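Local coordinates for cycloalternan-forming enzyme (Listeria monocytogenes serovar 1/2a, PDB 5F7U), which is a multidomain protein of the glycoside hydrolase family 31 type, with a TIM barrel, flanking beta domains and a family 6 carbohydrate-binding module, at residues G6-Y18 and P22-E34. The protein carries 1 engineered substitution. Sequence-based numbering, arbitrary orientation.
With GLC (alpha-D-glucopyranose), chain E.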
ATOM      1  N   GLY A   6      31.529 -28.734  27.118  1.00 24.65           N
ATOM      2  CA  GLY A   6      31.705 -27.505  26.356  1.00 22.17           C
ATOM      3  C   GLY A   6      31.472 -26.194  27.062  1.00 20.22           C
ATOM      4  O   GLY A   6      31.054 -26.164  28.216  1.00 19.54           O
ATOM      5  N   GLU A   7      31.792 -25.122  26.336  1.00 19.07           N
ATOM      6  CA  GLU A   7      31.577 -23.743  26.754  1.00 17.79           C
ATOM      7  C   GLU A   7      31.146 -22.981  25.509  1.00 16.99           C
ATOM      8  O   GLU A   7      31.582 -23.307  24.403  1.00 17.14           O
ATOM      9  CB  GLU A   7      32.891 -23.167  27.317  1.00 18.21           C
ATOM     10  CG  GLU A   7      32.885 -21.675  27.700  1.00 18.00           C
ATOM     11  CD  GLU A   7      32.994 -20.719  26.506  1.00 17.58           C
ATOM     12  OE1 GLU A   7      33.409 -21.140  25.388  1.00 18.29           O
ATOM     13  OE2 GLU A   7      32.635 -19.534  26.665  1.00 16.99           O
ATOM     14  N   TYR A   8      30.332 -21.937  25.689  1.00 15.96           N
ATOM     15  CA  TYR A   8      29.924 -21.100  24.570  1.00 15.89           C
ATOM     16  C   TYR A   8      29.539 -19.677  24.971  1.00 15.06           C
ATOM     17  O   TYR A   8      28.778 -19.476  25.911  1.00 14.45           O
ATOM     18  CB  TYR A   8      28.786 -21.796  23.825  1.00 16.32           C
ATOM     19  CG  TYR A   8      28.277 -21.067  22.613  1.00 16.95           C
ATOM     20  CD1 TYR A   8      28.889 -21.232  21.372  1.00 17.69           C
ATOM     21  CD2 TYR A   8      27.162 -20.218  22.705  1.00 16.81           C
ATOM     22  CE1 TYR A   8      28.399 -20.569  20.257  1.00 18.40           C
ATOM     23  CE2 TYR A   8      26.670 -19.549  21.586  1.00 17.22           C
ATOM     24  CZ  TYR A   8      27.289 -19.739  20.368  1.00 17.86           C
ATOM     25  OH  TYR A   8      26.801 -19.068  19.257  1.00 18.81           O
ATOM     26  N   HIS A   9      30.077 -18.711  24.228  1.00 14.70           N
ATOM     27  CA  HIS A   9      29.654 -17.318  24.292  1.00 14.53           C
ATOM     28  C   HIS A   9      29.748 -16.794  22.858  1.00 14.84           C
ATOM     29  O   HIS A   9      30.659 -17.173  22.125  1.00 15.68           O
ATOM     30  CB  HIS A   9      30.551 -16.499  25.249  1.00 14.21           C
ATOM     31  CG  HIS A   9      30.414 -15.007  25.093  1.00 13.80           C
ATOM     32  ND1 HIS A   9      29.388 -14.283  25.663  1.00 13.70           N
ATOM     33  CD2 HIS A   9      31.175 -14.112  24.420  1.00 14.12           C
ATOM     34  CE1 HIS A   9      29.518 -13.007  25.345  1.00 13.64           C
ATOM     35  NE2 HIS A   9      30.598 -12.877  24.587  1.00 13.73           N
ATOM     36  N   SER A  10      28.773 -15.977  22.459  1.00 15.06           N
ATOM     37  CA  SER A  10      28.791 -15.361  21.137  1.00 15.55           C
ATOM     38  C   SER A  10      28.132 -13.998  21.310  1.00 15.07           C
ATOM     39  O   SER A  10      26.926 -13.940  21.543  1.00 15.08           O
ATOM     40  CB  SER A  10      28.027 -16.221  20.123  1.00 16.64           C
ATOM     41  OG  SER A  10      28.316 -15.783  18.796  1.00 18.54           O
ATOM     42  N   PRO A  11      28.916 -12.909  21.203  1.00 14.86           N
ATOM     43  CA  PRO A  11      28.466 -11.618  21.751  1.00 14.73           C
ATOM     44  C   PRO A  11      27.185 -11.049  21.142  1.00 14.55           C
ATOM     45  O   PRO A  11      26.430 -10.389  21.842  1.00 14.37           O
ATOM     46  CB  PRO A  11      29.652 -10.679  21.466  1.00 14.92           C
ATOM     47  CG  PRO A  11      30.460 -11.353  20.414  1.00 15.40           C
ATOM     48  CD  PRO A  11      30.300 -12.825  20.704  1.00 15.45           C
ATOM     49  N   TYR A  12      26.955 -11.289  19.856  1.00 15.30           N
ATOM     50  CA  TYR A  12      25.758 -10.741  19.216  1.00 15.73           C
ATOM     51  C   TYR A  12      24.588 -11.706  19.094  1.00 15.92           C
ATOM     52  O   TYR A  12      23.508 -11.276  18.669  1.00 16.11           O
ATOM     53  CB  TYR A  12      26.099 -10.161  17.842  1.00 16.69           C
ATOM     54  CG  TYR A  12      27.261  -9.195  17.880  1.00 17.49           C
ATOM     55  CD1 TYR A  12      27.137  -7.909  18.467  1.00 18.38           C
ATOM     56  CD2 TYR A  12      28.483  -9.554  17.329  1.00 18.62           C
ATOM     57  CE1 TYR A  12      28.228  -7.028  18.494  1.00 18.71           C
ATOM     58  CE2 TYR A  12      29.565  -8.688  17.345  1.00 19.22           C
ATOM     59  CZ  TYR A  12      29.431  -7.439  17.925  1.00 19.38           C
ATOM     60  OH  TYR A  12      30.543  -6.611  17.901  1.00 20.47           O
ATOM     61  N   GLY A  13      24.798 -12.992  19.420  1.00 15.52           N
ATOM     62  CA  GLY A  13      23.760 -14.018  19.231  1.00 15.57           C
ATOM     63  C   GLY A  13      23.360 -14.080  17.765  1.00 16.43           C
ATOM     64  O   GLY A  13      24.225 -14.106  16.888  1.00 16.67           O
ATOM     65  N   ASP A  14      22.055 -14.079  17.501  1.00 16.41           N
ATOM     66  CA  ASP A  14      21.571 -13.995  16.130  1.00 17.45           C
ATOM     67  C   ASP A  14      21.396 -12.545  15.667  1.00 17.30           C
ATOM     68  O   ASP A  14      20.875 -12.304  14.573  1.00 17.64           O
ATOM     69  CB  ASP A  14      20.253 -14.767  15.990  1.00 18.78           C
ATOM     70  CG  ASP A  14      20.433 -16.254  16.176  1.00 19.65           C
ATOM     71  OD1 ASP A  14      21.417 -16.817  15.651  1.00 20.72           O
ATOM     72  OD2 ASP A  14      19.587 -16.881  16.845  1.00 20.61           O
ATOM     73  N   ASP A  15      21.823 -11.596  16.504  1.00 16.54           N
ATOM     74  CA  ASP A  15      21.643 -10.156  16.249  1.00 17.11           C
ATOM     75  C   ASP A  15      20.156  -9.770  16.074  1.00 17.13           C
ATOM     76  O   ASP A  15      19.822  -8.829  15.350  1.00 17.09           O
ATOM     77  CB  ASP A  15      22.458  -9.736  15.008  1.00 18.94           C
ATOM     78  CG  ASP A  15      22.751  -8.244  14.970  1.00 20.02           C
ATOM     79  OD1 ASP A  15      23.068  -7.663  16.012  1.00 20.62           O
ATOM     80  OD2 ASP A  15      22.637  -7.680  13.871  1.00 22.90           O
ATOM     81  N   ASP A  16      19.271 -10.493  16.745  1.00 16.52           N
ATOM     82  CA  ASP A  16      17.840 -10.222  16.614  1.00 17.29           C
ATOM     83  C   ASP A  16      17.536  -8.873  17.272  1.00 16.55           C
ATOM     84  O   ASP A  16      18.089  -8.567  18.342  1.00 15.70           O
ATOM     85  CB  ASP A  16      17.034 -11.357  17.248  1.00 18.33           C
ATOM     86  CG  ASP A  16      15.567 -11.281  16.893  1.00 20.92           C
ATOM     87  OD1 ASP A  16      15.143 -11.792  15.838  1.00 22.92           O
ATOM     88  OD2 ASP A  16      14.824 -10.686  17.673  1.00 22.11           O
ATOM     89  N   LEU A  17      16.695  -8.059  16.631  1.00 16.86           N
ATOM     90  CA  LEU A  17      16.334  -6.755  17.214  1.00 16.91           C
ATOM     91  C   LEU A  17      15.517  -6.913  18.497  1.00 16.83           C
ATOM     92  O   LEU A  17      15.614  -6.082  19.395  1.00 17.19           O
ATOM     93  CB  LEU A  17      15.525  -5.891  16.232  1.00 18.00           C
ATOM     94  CG  LEU A  17      15.230  -4.429  16.611  1.00 18.66           C
ATOM     95  CD1 LEU A  17      16.525  -3.641  16.818  1.00 18.51           C
ATOM     96  CD2 LEU A  17      14.344  -3.774  15.569  1.00 19.81           C
ATOM     97  N   TYR A  18      14.691  -7.950  18.550  1.00 16.79           N
ATOM     98  CA  TYR A  18      13.622  -8.020  19.550  1.00 17.20           C
ATOM     99  C   TYR A  18      13.970  -8.908  20.726  1.00 17.32           C
ATOM    100  O   TYR A  18      13.395  -8.745  21.818  1.00 18.25           O
ATOM    101  CB  TYR A  18      12.326  -8.491  18.891  1.00 17.52           C
ATOM    102  CG  TYR A  18      11.837  -7.556  17.792  1.00 17.76           C
ATOM    103  CD1 TYR A  18      11.497  -6.221  18.071  1.00 18.11           C
ATOM    104  CD2 TYR A  18      11.698  -8.015  16.470  1.00 17.96           C
ATOM    105  CE1 TYR A  18      11.051  -5.366  17.065  1.00 18.62           C
ATOM    106  CE2 TYR A  18      11.239  -7.175  15.467  1.00 18.64           C
ATOM    107  CZ  TYR A  18      10.935  -5.853  15.765  1.00 19.08           C
ATOM    108  OH  TYR A  18      10.497  -5.023  14.784  1.00 19.89           O
ATOM    109  N   PRO A  22      20.834 -16.503  25.034  1.00 14.40           N
ATOM    110  CA  PRO A  22      21.226 -16.418  26.452  1.00 14.31           C
ATOM    111  C   PRO A  22      22.744 -16.389  26.699  1.00 13.92           C
ATOM    112  O   PRO A  22      23.183 -16.526  27.835  1.00 13.91           O
ATOM    113  CB  PRO A  22      20.621 -17.706  27.051  1.00 14.90           C
ATOM    114  CG  PRO A  22      20.592 -18.668  25.911  1.00 15.05           C
ATOM    115  CD  PRO A  22      20.242 -17.818  24.705  1.00 15.10           C
ATOM    116  N   THR A  23      23.522 -16.194  25.645  1.00 13.35           N
ATOM    117  CA  THR A  23      24.990 -16.234  25.731  1.00 13.31           C
ATOM    118  C   THR A  23      25.635 -15.060  24.992  1.00 13.01           C
ATOM    119  O   THR A  23      26.735 -15.186  24.414  1.00 12.53           O
ATOM    120  CB  THR A  23      25.544 -17.557  25.190  1.00 13.88           C
ATOM    121  OG1 THR A  23      25.048 -17.778  23.856  1.00 14.69           O
ATOM    122  CG2 THR A  23      25.135 -18.727  26.121  1.00 14.13           C
ATOM    123  N   GLU A  24      24.962 -13.913  25.056  1.00 12.75           N
ATOM    124  CA  GLU A  24      25.389 -12.686  24.352  1.00 13.08           C
ATOM    125  C   GLU A  24      26.150 -11.743  25.280  1.00 13.02           C
ATOM    126  O   GLU A  24      26.206 -11.948  26.503  1.00 13.30           O
ATOM    127  CB  GLU A  24      24.170 -11.937  23.811  1.00 13.33           C
ATOM    128  CG  GLU A  24      23.400 -12.683  22.729  1.00 13.55           C
ATOM    129  CD  GLU A  24      22.378 -11.811  22.005  1.00 14.17           C
ATOM    130  OE1 GLU A  24      22.401 -10.555  22.167  1.00 14.72           O
ATOM    131  OE2 GLU A  24      21.559 -12.390  21.256  1.00 14.41           O
ATOM    132  N   ARG A  25      26.725 -10.702  24.684  1.00 13.11           N
ATOM    133  CA  ARG A  25      27.285  -9.580  25.425  1.00 13.70           C
ATOM    134  C   ARG A  25      26.226  -8.487  25.522  1.00 14.09           C
ATOM    135  O   ARG A  25      25.502  -8.236  24.554  1.00 14.43           O
ATOM    136  CB  ARG A  25      28.499  -9.049  24.683  1.00 13.69           C
ATOM    137  CG  ARG A  25      29.040  -7.731  25.227  1.00 14.07           C
ATOM    138  CD  ARG A  25      30.347  -7.412  24.531  1.00 14.36           C
ATOM    139  NE  ARG A  25      30.147  -6.980  23.136  1.00 14.20           N
ATOM    140  CZ  ARG A  25      30.893  -7.389  22.116  1.00 14.09           C
ATOM    141  NH1 ARG A  25      30.689  -6.870  20.917  1.00 14.46           N
ATOM    142  NH2 ARG A  25      31.833  -8.324  22.284  1.00 14.12           N
ATOM    143  N   SER A  26      26.132  -7.844  26.678  1.00 14.44           N
ATOM    144  CA  SER A  26      25.162  -6.757  26.851  1.00 15.80           C
ATOM    145  C   SER A  26      25.840  -5.547  27.499  1.00 16.18           C
ATOM    146  O   SER A  26      26.476  -5.714  28.547  1.00 16.55           O
ATOM    147  CB  SER A  26      23.960  -7.222  27.682  1.00 16.74           C
ATOM    148  OG  SER A  26      23.011  -6.160  27.806  1.00 18.99           O
ATOM    149  N   PRO A  27      25.769  -4.352  26.882  1.00 16.26           N
ATOM    150  CA  PRO A  27      25.227  -4.114  25.536  1.00 16.27           C
ATOM    151  C   PRO A  27      26.050  -4.792  24.453  1.00 15.57           C
ATOM    152  O   PRO A  27      27.246  -5.027  24.636  1.00 15.57           O
ATOM    153  CB  PRO A  27      25.358  -2.597  25.356  1.00 17.02           C
ATOM    154  CG  PRO A  27      25.909  -2.049  26.630  1.00 17.69           C
ATOM    155  CD  PRO A  27      26.527  -3.194  27.383  1.00 17.36           C
ATOM    156  N   ARG A  28      25.430  -5.075  23.305  1.00 15.69           N
ATOM    157  CA  ARG A  28      26.173  -5.669  22.185  1.00 15.54           C
ATOM    158  C   ARG A  28      27.339  -4.774  21.750  1.00 16.01           C
ATOM    159  O   ARG A  28      28.442  -5.264  21.521  1.00 16.18           O
ATOM    160  CB  ARG A  28      25.228  -5.936  21.002  1.00 15.97           C
ATOM    161  CG  ARG A  28      24.280  -7.106  21.272  1.00 15.49           C
ATOM    162  CD  ARG A  28      23.315  -7.264  20.105  1.00 16.07           C
ATOM    163  NE  ARG A  28      22.351  -8.338  20.345  1.00 16.07           N
ATOM    164  CZ  ARG A  28      21.163  -8.447  19.748  1.00 16.42           C
ATOM    165  NH1 ARG A  28      20.735  -7.517  18.877  1.00 16.78           N
ATOM    166  NH2 ARG A  28      20.390  -9.502  20.034  1.00 15.66           N
ATOM    167  N   ASP A  29      27.073  -3.470  21.624  1.00 16.69           N
ATOM    168  CA  ASP A  29      28.065  -2.498  21.159  1.00 17.41           C
ATOM    169  C   ASP A  29      28.184  -1.446  22.253  1.00 17.19           C
ATOM    170  O   ASP A  29      27.443  -0.476  22.241  1.00 17.15           O
ATOM    171  CB  ASP A  29      27.623  -1.845  19.832  1.00 18.90           C
ATOM    172  CG  ASP A  29      27.451  -2.849  18.698  1.00 20.05           C
ATOM    173  OD1 ASP A  29      28.390  -3.615  18.384  1.00 20.65           O
ATOM    174  OD2 ASP A  29      26.380  -2.839  18.067  1.00 22.15           O
ATOM    175  N   PRO A  30      29.097  -1.657  23.232  1.00 17.08           N
ATOM    176  CA  PRO A  30      29.175  -0.773  24.404  1.00 17.22           C
ATOM    177  C   PRO A  30      29.619   0.645  24.054  1.00 17.65           C
ATOM    178  O   PRO A  30      30.562   0.843  23.265  1.00 17.14           O
ATOM    179  CB  PRO A  30      30.227  -1.451  25.284  1.00 17.42           C
ATOM    180  CG  PRO A  30      30.154  -2.903  24.881  1.00 17.15           C
ATOM    181  CD  PRO A  30      29.983  -2.828  23.385  1.00 17.12           C
ATOM    182  N   LYS A  31      28.913   1.609  24.638  1.00 18.05           N
ATOM    183  CA  LYS A  31      29.286   3.007  24.590  1.00 18.85           C
ATOM    184  C   LYS A  31      30.008   3.366  25.883  1.00 19.09           C
ATOM    185  O   LYS A  31      29.963   2.607  26.863  1.00 18.66           O
ATOM    186  CB  LYS A  31      28.046   3.884  24.423  1.00 20.02           C
ATOM    187  CG  LYS A  31      27.317   3.707  23.095  1.00 20.94           C
ATOM    188  CD  LYS A  31      26.119   4.647  23.080  1.00 22.94           C
ATOM    189  CE  LYS A  31      25.022   4.211  22.139  1.00 24.30           C
ATOM    190  NZ  LYS A  31      24.303   2.997  22.633  1.00 25.09           N
ATOM    191  N   ALA A  32      30.657   4.529  25.892  1.00 19.68           N
ATOM    192  CA  ALA A  32      31.333   5.053  27.085  1.00 20.66           C
ATOM    193  C   ALA A  32      30.421   5.021  28.324  1.00 21.02           C
ATOM    194  O   ALA A  32      29.234   5.384  28.250  1.00 21.15           O
ATOM    195  CB  ALA A  32      31.815   6.474  26.819  1.00 21.69           C
ATOM    196  N   GLY A  33      30.977   4.578  29.447  1.00 21.41           N
ATOM    197  CA  GLY A  33      30.259   4.561  30.728  1.00 22.39           C
ATOM    198  C   GLY A  33      29.232   3.457  30.919  1.00 22.08           C
ATOM    199  O   GLY A  33      28.576   3.408  31.959  1.00 23.00           O
ATOM    200  N   GLU A  34      29.087   2.572  29.938  1.00 20.81           N
ATOM    201  CA  GLU A  34      28.148   1.443  30.034  1.00 20.60           C
ATOM    202  C   GLU A  34      28.811   0.193  30.594  1.00 20.02           C
ATOM    203  O   GLU A  34      29.832  -0.271  30.085  1.00 19.42           O
ATOM    204  CB  GLU A  34      27.494   1.130  28.676  1.00 20.24           C
ATOM    205  CG  GLU A  34      26.689   2.303  28.134  1.00 21.63           C
ATOM    206  CD  GLU A  34      25.965   1.988  26.838  1.00 22.03           C
ATOM    207  OE1 GLU A  34      26.468   1.155  26.044  1.00 21.42           O
ATOM    208  OE2 GLU A  34      24.909   2.616  26.588  1.00 23.45           O
TER
HETATM  209  C1  GLC E   2      25.827 -24.745  22.460  1.00 40.65           C
HETATM  210  C2  GLC E   2      24.954 -23.486  22.420  1.00 40.54           C
HETATM  211  C3  GLC E   2      24.410 -23.297  20.994  1.00 40.52           C
HETATM  212  C4  GLC E   2      25.557 -23.214  19.983  1.00 40.68           C
HETATM  213  C5  GLC E   2      26.500 -24.425  20.112  1.00 40.92           C
HETATM  214  C6  GLC E   2      27.762 -24.253  19.270  1.00 40.70           C
HETATM  215  O2  GLC E   2      23.897 -23.601  23.380  1.00 40.35           O
HETATM  216  O3  GLC E   2      23.587 -22.133  20.893  1.00 40.69           O
HETATM  217  O4  GLC E   2      25.011 -23.126  18.662  1.00 41.79           O
HETATM  218  O5  GLC E   2      26.891 -24.659  21.487  1.00 40.40           O
HETATM  219  O6  GLC E   2      28.269 -25.538  18.898  1.00 41.26           O
HETATM  220  O   HOH W   1      24.923 -15.814  21.940  1.00 16.54           O
HETATM  221  O   HOH W   2      32.844  -8.485  19.474  1.00 15.79           O
HETATM  222  O   HOH W   3      30.791  -4.500  19.269  1.00 31.90           O
HETATM  223  O   HOH W   4      19.987 -12.661  18.940  1.00 15.90           O
HETATM  224  O   HOH W   5      22.212  -5.435  17.397  1.00 25.76           O
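R28 and Y12 meet because each first torsion swings the side chain beside its backbone N (chi1 -72° and -51°); R28 then runs extended from CG to NE alongside the turns of 10-15 to reach D16, and its CB packs against CD1 of the Y12 ring. Two overlapping beta turns, type I from S10 to G13 and type II' from Y12 to D15, fold segment 6-18 around this arginine in the N-terminal, E-set-like beta domain. Arginine suits the place because its planar guanidinium carries several N-H groups in one plane, so it can serve two partners at once: NH1 and NH2 converge end-on on the carbonyl O of D16 (NH1 to O 2.9 Å), while NE and NH2 take E24 OE1 side-on (NE to OE1 2.9 Å), a salt bridge that, with the D16 bonds, fixes the rotation of the guanidinium. D15 adds only a long charge contact from out of that plane and pairs more strongly with R545. G13, at positive phi, sits against E24 OE2, where a side chain would clash; that oxygen also accepts from Q21.

The backbones are tied by S10 N to T23 O (2.9 Å, nearly straight) and R25 N to P11 O. P11, a compact apolar ring, lays CB over one face of the R25 guanidinium, 3.3 Å from NH2, while R25 NE and NH1 grip the carbonyl O of R28. Nearer the sugar site, the Y8 ring offers one face to a glucose, as aromatic residues in carbohydrate sites commonly do, and T23 OG1 sits at the ring's edge, 3.3 Å from Y8 CE2.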